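Transcriptional regulator (NtrC family) (Aquifex aeolicus, PDB 3DZD) probably acts as an ATP-dependent activator of sigma54-dependent transcription in the NtrC response-regulator family, captured in its inactive state. Local coordinates at residues 28-32 with 33-37; 63-66 with 67-71; 233-236 with 237-240. One frame throughout, in Å; residues are numbered along the deposited sequence.

Contact 1. Residues 28-32 with 33-37; sequences DTAKT and LREAE
E35 OE1 is gripped from two directions: the backbone N of K31 donates to it at 3.0 Å, and a bound water gives it a second hydrogen bond at 2.6 Å. The bond from K31 N is almost straight (N-H...O 171°), but it arrives from well above the carboxylate plane. What carries the group there is the extended E35 chain, whose CG stands anti to its own backbone N (chi1 -167°), so the side chain reaches back past its helix start to the end of the strand. The same water lies 3.2 Å from T32 OG1, tying the carboxylate to the hydroxyl.

T32 is the N-cap of helix 33-42. With OG1 held between the backbone N and the carbonyl carbon (chi1 55°), the hydroxyl faces the first turn and accepts from E35 N at 3.0 Å. T32 O meanwhile takes A36 N, the opening bond of the helix. This is the strand-to-helix turn of a CheY-like receiver domain, where strand 26-30, outermost in the parallel sheet, hands over to its helix. The carboxylate of D56 accepts from L33 N and R34 N, so it joins T32 in satisfying the helix's early N-H groups.

E35 OE2 and T29 O, 3.3 Å apart and both acceptors, are reconciled by K39 NZ, which makes a salt bridge with the first and a hydrogen bond to the second. On the buried side A30 CB sits against A36, 3.5 Å from A36 CA and 3.7 Å from A36 CB. F62 of helix 62-69 packs on A36 and L33 there.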
loop_
_atom_site.group_PDB
_atom_site.type_symbol
_atom_site.label_atom_id
_atom_site.label_comp_id
_atom_site.label_asym_id
_atom_site.label_seq_id
_atom_site.Cartn_x
_atom_site.Cartn_y
_atom_site.Cartn_z
ATOM N N ASP A 28 4.702 -30.217 -9.006
ATOM C CA ASP A 28 4.013 -31.099 -9.937
ATOM C C ASP A 28 4.795 -31.022 -11.239
ATOM O O ASP A 28 5.570 -30.092 -11.431
ATOM C CB ASP A 28 2.574 -30.641 -10.153
ATOM C CG ASP A 28 1.679 -31.749 -10.683
ATOM O OD1 ASP A 28 2.198 -32.824 -11.070
ATOM O OD2 ASP A 28 0.445 -31.539 -10.713
ATOM N N THR A 29 4.611 -31.991 -12.129
ATOM C CA THR A 29 5.382 -32.023 -13.367
ATOM C C THR A 29 4.523 -32.366 -14.573
ATOM O O THR A 29 3.606 -33.176 -14.481
ATOM C CB THR A 29 6.541 -33.031 -13.282
ATOM O OG1 THR A 29 6.018 -34.350 -13.106
ATOM C CG2 THR A 29 7.449 -32.705 -12.112
ATOM N N ALA A 30 4.827 -31.733 -15.700
ATOM C CA ALA A 30 4.201 -32.058 -16.975
ATOM C C ALA A 30 5.290 -32.382 -17.988
ATOM O O ALA A 30 6.270 -31.649 -18.112
ATOM C CB ALA A 30 3.352 -30.907 -17.463
ATOM N N LYS A 31 5.121 -33.480 -18.712
ATOM C CA LYS A 31 6.166 -33.963 -19.605
ATOM C C LYS A 31 5.928 -33.553 -21.058
ATOM O O LYS A 31 6.780 -33.769 -21.920
ATOM C CB LYS A 31 6.300 -35.480 -19.478
ATOM C CG LYS A 31 6.611 -35.940 -18.060
ATOM C CD LYS A 31 6.420 -37.443 -17.900
ATOM C CE LYS A 31 6.628 -37.890 -16.454
ATOM N NZ LYS A 31 6.417 -39.361 -16.288
ATOM N N THR A 32 4.772 -32.955 -21.319
ATOM C CA THR A 32 4.440 -32.467 -22.648
ATOM C C THR A 32 3.672 -31.163 -22.516
ATOM O O THR A 32 3.113 -30.871 -21.457
ATOM C CB THR A 32 3.563 -33.470 -23.410
ATOM O OG1 THR A 32 2.403 -33.774 -22.626
ATOM C CG2 THR A 32 4.328 -34.757 -23.683
ATOM N N LEU A 33 3.644 -30.372 -23.583
ATOM C CA LEU A 33 2.820 -29.174 -23.586
ATOM C C LEU A 33 1.352 -29.536 -23.410
ATOM O O LEU A 33 0.579 -28.776 -22.823
ATOM C CB LEU A 33 3.030 -28.368 -24.867
ATOM C CG LEU A 33 3.977 -27.179 -24.714
ATOM C CD1 LEU A 33 5.081 -27.504 -23.727
ATOM C CD2 LEU A 33 4.548 -26.753 -26.054
ATOM N N ARG A 34 0.973 -30.708 -23.908
ATOM C CA ARG A 34 -0.397 -31.180 -23.774
ATOM C C ARG A 34 -0.749 -31.382 -22.308
ATOM O O ARG A 34 -1.712 -30.806 -21.808
ATOM C CB ARG A 34 -0.595 -32.484 -24.540
ATOM C CG ARG A 34 -2.014 -33.016 -24.494
ATOM C CD ARG A 34 -2.163 -34.209 -25.417
ATOM N NE ARG A 34 -3.485 -34.819 -25.341
ATOM C CZ ARG A 34 -4.470 -34.584 -26.201
ATOM N NH1 ARG A 34 -4.289 -33.739 -27.208
ATOM N NH2 ARG A 34 -5.640 -35.194 -26.055
ATOM N N GLU A 35 0.037 -32.209 -21.627
ATOM C CA GLU A 35 -0.171 -32.490 -20.210
ATOM C C GLU A 35 -0.137 -31.203 -19.385
ATOM O O GLU A 35 -0.865 -31.057 -18.405
ATOM C CB GLU A 35 0.896 -33.465 -19.714
ATOM C CG GLU A 35 0.622 -34.073 -18.353
ATOM C CD GLU A 35 1.805 -34.876 -17.828
ATOM O OE1 GLU A 35 2.662 -35.281 -18.644
ATOM O OE2 GLU A 35 1.879 -35.101 -16.599
ATOM N N ALA A 36 0.708 -30.264 -19.788
ATOM C CA ALA A 36 0.825 -29.020 -19.051
ATOM C C ALA A 36 -0.484 -28.246 -19.116
ATOM O O ALA A 36 -1.035 -27.866 -18.083
ATOM C CB ALA A 36 1.975 -28.185 -19.586
ATOM N N GLU A 37 -0.978 -28.019 -20.332
ATOM C CA GLU A 37 -2.224 -27.281 -20.540
ATOM C C GLU A 37 -3.329 -27.828 -19.655
ATOM O O GLU A 37 -4.108 -27.078 -19.067
ATOM C CB GLU A 37 -2.649 -27.355 -22.004
ATOM C CG GLU A 37 -1.678 -26.681 -22.949
ATOM C CD GLU A 37 -2.058 -26.859 -24.403
ATOM O OE1 GLU A 37 -2.769 -27.837 -24.720
ATOM O OE2 GLU A 37 -1.636 -26.023 -25.231
HETATM O O HOH W 1 2.018 -36.414 -20.935
#

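Contact 2. Residues 63-66 with 67-71; sequences IDFI and KENSP
D64 and K67 run side by side in the same direction, one helical turn apart, yet they meet through a methylene: D64 OD1 is 3.1 Å from K67 CE. K67 NZ stays 4.1 Å from D64 OD1, too far for a salt bridge, because the chain bends twice near its tip (chi3 -47°, chi4 -61°) and delivers the ammonium to K93 O instead. The setting is the last turns of helix 62-69 in the receiver domain's CheY-like fold. At the solvent-facing edge D64 O receives a weak bond from E68 N, and a water also donates to D64 O at 3.1 Å and bridges to E68 OE1 at 3.3 Å.

On another side of the helix the F65 ring and the N69 side chain cross at about a right angle. The amide end of N69 lies over one ring face, off toward the rim, and the two planes are 73° apart. Behind them, N69 N donates to F65 O at 3.0 Å, the helix bond that brings the two residues onto the same side.

Farther out, F62 stacks with the F65 ring and E37, I40 and K41 of helix 33-42 touch it, while I63 and I66 turn inward onto L50 and I48 of strand 47-51. The helix then runs out: S70 is the first residue to leave helical angles, though S70 N still bonds to I66 O at 2.9 Å, and S70 OG hydrogen-bonds to S73 OG.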
loop_
_atom_site.group_PDB
_atom_site.type_symbol
_atom_site.label_atom_id
_atom_site.label_comp_id
_atom_site.label_asym_id
_atom_site.label_seq_id
_atom_site.Cartn_x
_atom_site.Cartn_y
_atom_site.Cartn_z
ATOM N N ILE A 63 4.342 -19.777 -23.583
ATOM C CA ILE A 63 4.194 -18.704 -22.619
ATOM C C ILE A 63 2.885 -17.959 -22.866
ATOM O O ILE A 63 2.233 -17.513 -21.923
ATOM C CB ILE A 63 5.381 -17.728 -22.674
ATOM C CG1 ILE A 63 6.604 -18.356 -22.006
ATOM C CG2 ILE A 63 5.032 -16.420 -21.993
ATOM C CD1 ILE A 63 7.849 -17.533 -22.148
ATOM N N ASP A 64 2.486 -17.841 -24.131
ATOM C CA ASP A 64 1.227 -17.170 -24.457
ATOM C C ASP A 64 0.033 -17.946 -23.904
ATOM O O ASP A 64 -0.937 -17.355 -23.429
ATOM C CB ASP A 64 1.084 -16.955 -25.967
ATOM C CG ASP A 64 2.070 -15.930 -26.509
ATOM O OD1 ASP A 64 2.197 -14.838 -25.912
ATOM O OD2 ASP A 64 2.714 -16.221 -27.541
ATOM N N PHE A 65 0.107 -19.270 -23.953
ATOM C CA PHE A 65 -0.930 -20.087 -23.344
ATOM C C PHE A 65 -1.075 -19.749 -21.867
ATOM O O PHE A 65 -2.184 -19.606 -21.357
ATOM C CB PHE A 65 -0.613 -21.570 -23.485
ATOM C CG PHE A 65 -1.624 -22.458 -22.827
ATOM C CD1 PHE A 65 -2.618 -23.067 -23.573
ATOM C CD2 PHE A 65 -1.600 -22.663 -21.458
ATOM C CE1 PHE A 65 -3.558 -23.874 -22.971
ATOM C CE2 PHE A 65 -2.535 -23.476 -20.849
ATOM C CZ PHE A 65 -3.515 -24.082 -21.608
ATOM N N ILE A 66 0.061 -19.641 -21.184
ATOM C CA ILE A 66 0.099 -19.309 -19.767
ATOM C C ILE A 66 -0.407 -17.884 -19.539
ATOM O O ILE A 66 -1.177 -17.618 -18.607
ATOM C CB ILE A 66 1.541 -19.451 -19.214
ATOM C CG1 ILE A 66 2.011 -20.905 -19.319
ATOM C CG2 ILE A 66 1.631 -18.953 -17.777
ATOM C CD1 ILE A 66 3.499 -21.080 -19.174
ATOM N N LYS A 67 0.038 -16.971 -20.395
ATOM C CA LYS A 67 -0.391 -15.580 -20.342
ATOM C C LYS A 67 -1.908 -15.492 -20.458
ATOM O O LYS A 67 -2.534 -14.563 -19.946
ATOM C CB LYS A 67 0.264 -14.798 -21.481
ATOM C CG LYS A 67 -0.194 -13.356 -21.612
ATOM C CD LYS A 67 0.091 -12.812 -23.008
ATOM C CE LYS A 67 1.507 -13.137 -23.465
ATOM N NZ LYS A 67 2.538 -12.529 -22.581
ATOM N N GLU A 68 -2.493 -16.478 -21.128
ATOM C CA GLU A 68 -3.919 -16.466 -21.422
ATOM C C GLU A 68 -4.760 -17.102 -20.319
ATOM O O GLU A 68 -5.793 -16.561 -19.924
ATOM C CB GLU A 68 -4.187 -17.185 -22.744
ATOM C CG GLU A 68 -5.593 -16.981 -23.270
ATOM C CD GLU A 68 -5.900 -15.519 -23.515
ATOM O OE1 GLU A 68 -5.096 -14.853 -24.203
ATOM O OE2 GLU A 68 -6.941 -15.036 -23.018
ATOM N N ASN A 69 -4.312 -18.250 -19.825
ATOM C CA ASN A 69 -5.117 -19.054 -18.916
ATOM C C ASN A 69 -4.620 -19.088 -17.467
ATOM O O ASN A 69 -5.193 -19.784 -16.627
ATOM C CB ASN A 69 -5.238 -20.475 -19.467
ATOM C CG ASN A 69 -5.476 -20.496 -20.969
ATOM O OD1 ASN A 69 -5.942 -19.516 -21.550
ATOM N ND2 ASN A 69 -5.152 -21.614 -21.604
ATOM N N SER A 70 -3.560 -18.337 -17.176
ATOM C CA SER A 70 -3.026 -18.249 -15.818
ATOM C C SER A 70 -2.150 -17.003 -15.680
ATOM O O SER A 70 -0.957 -17.101 -15.387
ATOM C CB SER A 70 -2.227 -19.509 -15.475
ATOM O OG SER A 70 -2.234 -19.751 -14.081
ATOM N N PRO A 71 -2.757 -15.820 -15.870
ATOM C CA PRO A 71 -2.071 -14.530 -16.019
ATOM C C PRO A 71 -1.219 -14.160 -14.812
ATOM O O PRO A 71 -0.276 -13.381 -14.950
ATOM C CB PRO A 71 -3.227 -13.531 -16.153
ATOM C CG PRO A 71 -4.424 -14.349 -16.490
ATOM C CD PRO A 71 -4.218 -15.654 -15.811
HETATM O O HOH W 2 -1.859 -14.571 -24.509
#

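Contact 3. Residues 233-236 with 237-240; sequences ELDQ and RVQA
Q239 reaches back from the first turn of its helix and donates through NE2 to L234 O at 2.7 Å. Its CG is anti to the carbonyl carbon (chi1 -67°) and the chain beyond is extended, laying the amide alongside the incoming backbone. One residue on, Q239 N gives D235 O a nearly straight bond of 2.9 Å, so backbone and side chain of the same residue hold two successive carbonyls.

This is the packed part. Beneath it L234 and V238 cross at about a right angle, L234 CD2 touching V238 CG1 at 3.9 Å, while V238 CG2 presses on D235 CB at 3.5 Å. R284 N donates to Q239 OE1, so the buried amide is used at both ends. A leucine in place of Q239 would probably leave L234 O and R284 N without their mates and let the loop shift against the helix.

The other side is looser: Q236 and R237 both lie exposed, and R237 turns outward to a salt bridge with E196. The arrangement is a loop-to-helix entry at the start of helix 236-248, after strand 225-229, which by its sequence carries the Walker B motif of the AAA+ ATPase fold.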
loop_
_atom_site.group_PDB
_atom_site.type_symbol
_atom_site.label_atom_id
_atom_site.label_comp_id
_atom_site.label_asym_id
_atom_site.label_seq_id
_atom_site.Cartn_x
_atom_site.Cartn_y
_atom_site.Cartn_z
ATOM N N GLU A 233 2.796 26.997 5.902
ATOM C CA GLU A 233 3.091 26.854 7.328
ATOM C C GLU A 233 4.496 26.351 7.627
ATOM O O GLU A 233 4.803 26.028 8.769
ATOM C CB GLU A 233 2.090 25.914 7.993
ATOM C CG GLU A 233 0.657 26.376 7.926
ATOM C CD GLU A 233 0.426 27.706 8.618
ATOM O OE1 GLU A 233 1.353 28.214 9.289
ATOM O OE2 GLU A 233 -0.699 28.240 8.493
ATOM N N LEU A 234 5.347 26.278 6.609
ATOM C CA LEU A 234 6.708 25.780 6.789
ATOM C C LEU A 234 7.627 26.846 7.368
ATOM O O LEU A 234 7.602 27.995 6.922
ATOM C CB LEU A 234 7.295 25.307 5.454
ATOM C CG LEU A 234 6.839 23.983 4.854
ATOM C CD1 LEU A 234 7.518 23.773 3.511
ATOM C CD2 LEU A 234 7.140 22.838 5.801
ATOM N N ASP A 235 8.451 26.453 8.337
ATOM C CA ASP A 235 9.501 27.318 8.864
ATOM C C ASP A 235 10.278 27.923 7.707
ATOM O O ASP A 235 10.443 27.288 6.670
ATOM C CB ASP A 235 10.470 26.517 9.743
ATOM C CG ASP A 235 9.795 25.904 10.961
ATOM O OD1 ASP A 235 8.558 26.026 11.094
ATOM O OD2 ASP A 235 10.506 25.296 11.789
ATOM N N GLN A 236 10.768 29.145 7.876
ATOM C CA GLN A 236 11.557 29.757 6.818
ATOM C C GLN A 236 12.913 29.072 6.723
ATOM O O GLN A 236 13.711 29.351 5.825
ATOM C CB GLN A 236 11.704 31.263 7.028
ATOM C CG GLN A 236 12.157 31.998 5.776
ATOM C CD GLN A 236 11.315 33.223 5.483
ATOM O OE1 GLN A 236 10.389 33.543 6.230
ATOM N NE2 GLN A 236 11.624 33.908 4.388
ATOM N N ARG A 237 13.157 28.159 7.656
ATOM C CA ARG A 237 14.350 27.330 7.630
ATOM C C ARG A 237 14.123 26.137 6.714
ATOM O O ARG A 237 14.971 25.810 5.881
ATOM C CB ARG A 237 14.696 26.853 9.044
ATOM C CG ARG A 237 15.940 25.993 9.108
ATOM C CD ARG A 237 16.634 26.107 10.459
ATOM N NE ARG A 237 18.002 25.605 10.388
ATOM C CZ ARG A 237 18.306 24.313 10.370
ATOM N NH1 ARG A 237 17.338 23.409 10.426
ATOM N NH2 ARG A 237 19.571 23.926 10.295
ATOM N N VAL A 238 12.970 25.492 6.883
ATOM C CA VAL A 238 12.556 24.386 6.026
ATOM C C VAL A 238 12.383 24.856 4.579
ATOM O O VAL A 238 12.864 24.208 3.650
ATOM C CB VAL A 238 11.240 23.771 6.513
ATOM C CG1 VAL A 238 10.972 22.460 5.796
ATOM C CG2 VAL A 238 11.276 23.559 8.016
ATOM N N GLN A 239 11.704 25.993 4.400
ATOM C CA GLN A 239 11.501 26.586 3.081
ATOM C C GLN A 239 12.808 26.658 2.324
ATOM O O GLN A 239 12.872 26.330 1.141
ATOM C CB GLN A 239 10.905 27.994 3.189
ATOM C CG GLN A 239 9.481 28.016 3.726
ATOM C CD GLN A 239 8.915 29.417 3.860
ATOM O OE1 GLN A 239 9.321 30.334 3.153
ATOM N NE2 GLN A 239 7.963 29.582 4.770
ATOM N N ALA A 240 13.851 27.104 3.008
ATOM C CA ALA A 240 15.153 27.274 2.381
ATOM C C ALA A 240 15.734 25.921 1.985
ATOM O O ALA A 240 16.219 25.742 0.868
ATOM C CB ALA A 240 16.088 28.001 3.321
#

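Contacts 1 and 2 belong to one receiver domain and touch: E37 CG of helix 33-42 lies 3.4 Å from F65 CE1 of helix 62-69, and their centres are 14 Å apart. The two helices are therefore neighbours packed against the same five-stranded parallel sheet, one followed at its start, the other at its end. Contact 3 comes much later in the chain, in the sigma-54 interaction domain with its own parallel sheet. Its centre is about 64 Å from that of contact 1 and 53 Å from that of contact 2, across the centre of the chain. Any signal between them must pass between domains, consistent with a phosphorylation-controlled ATPase.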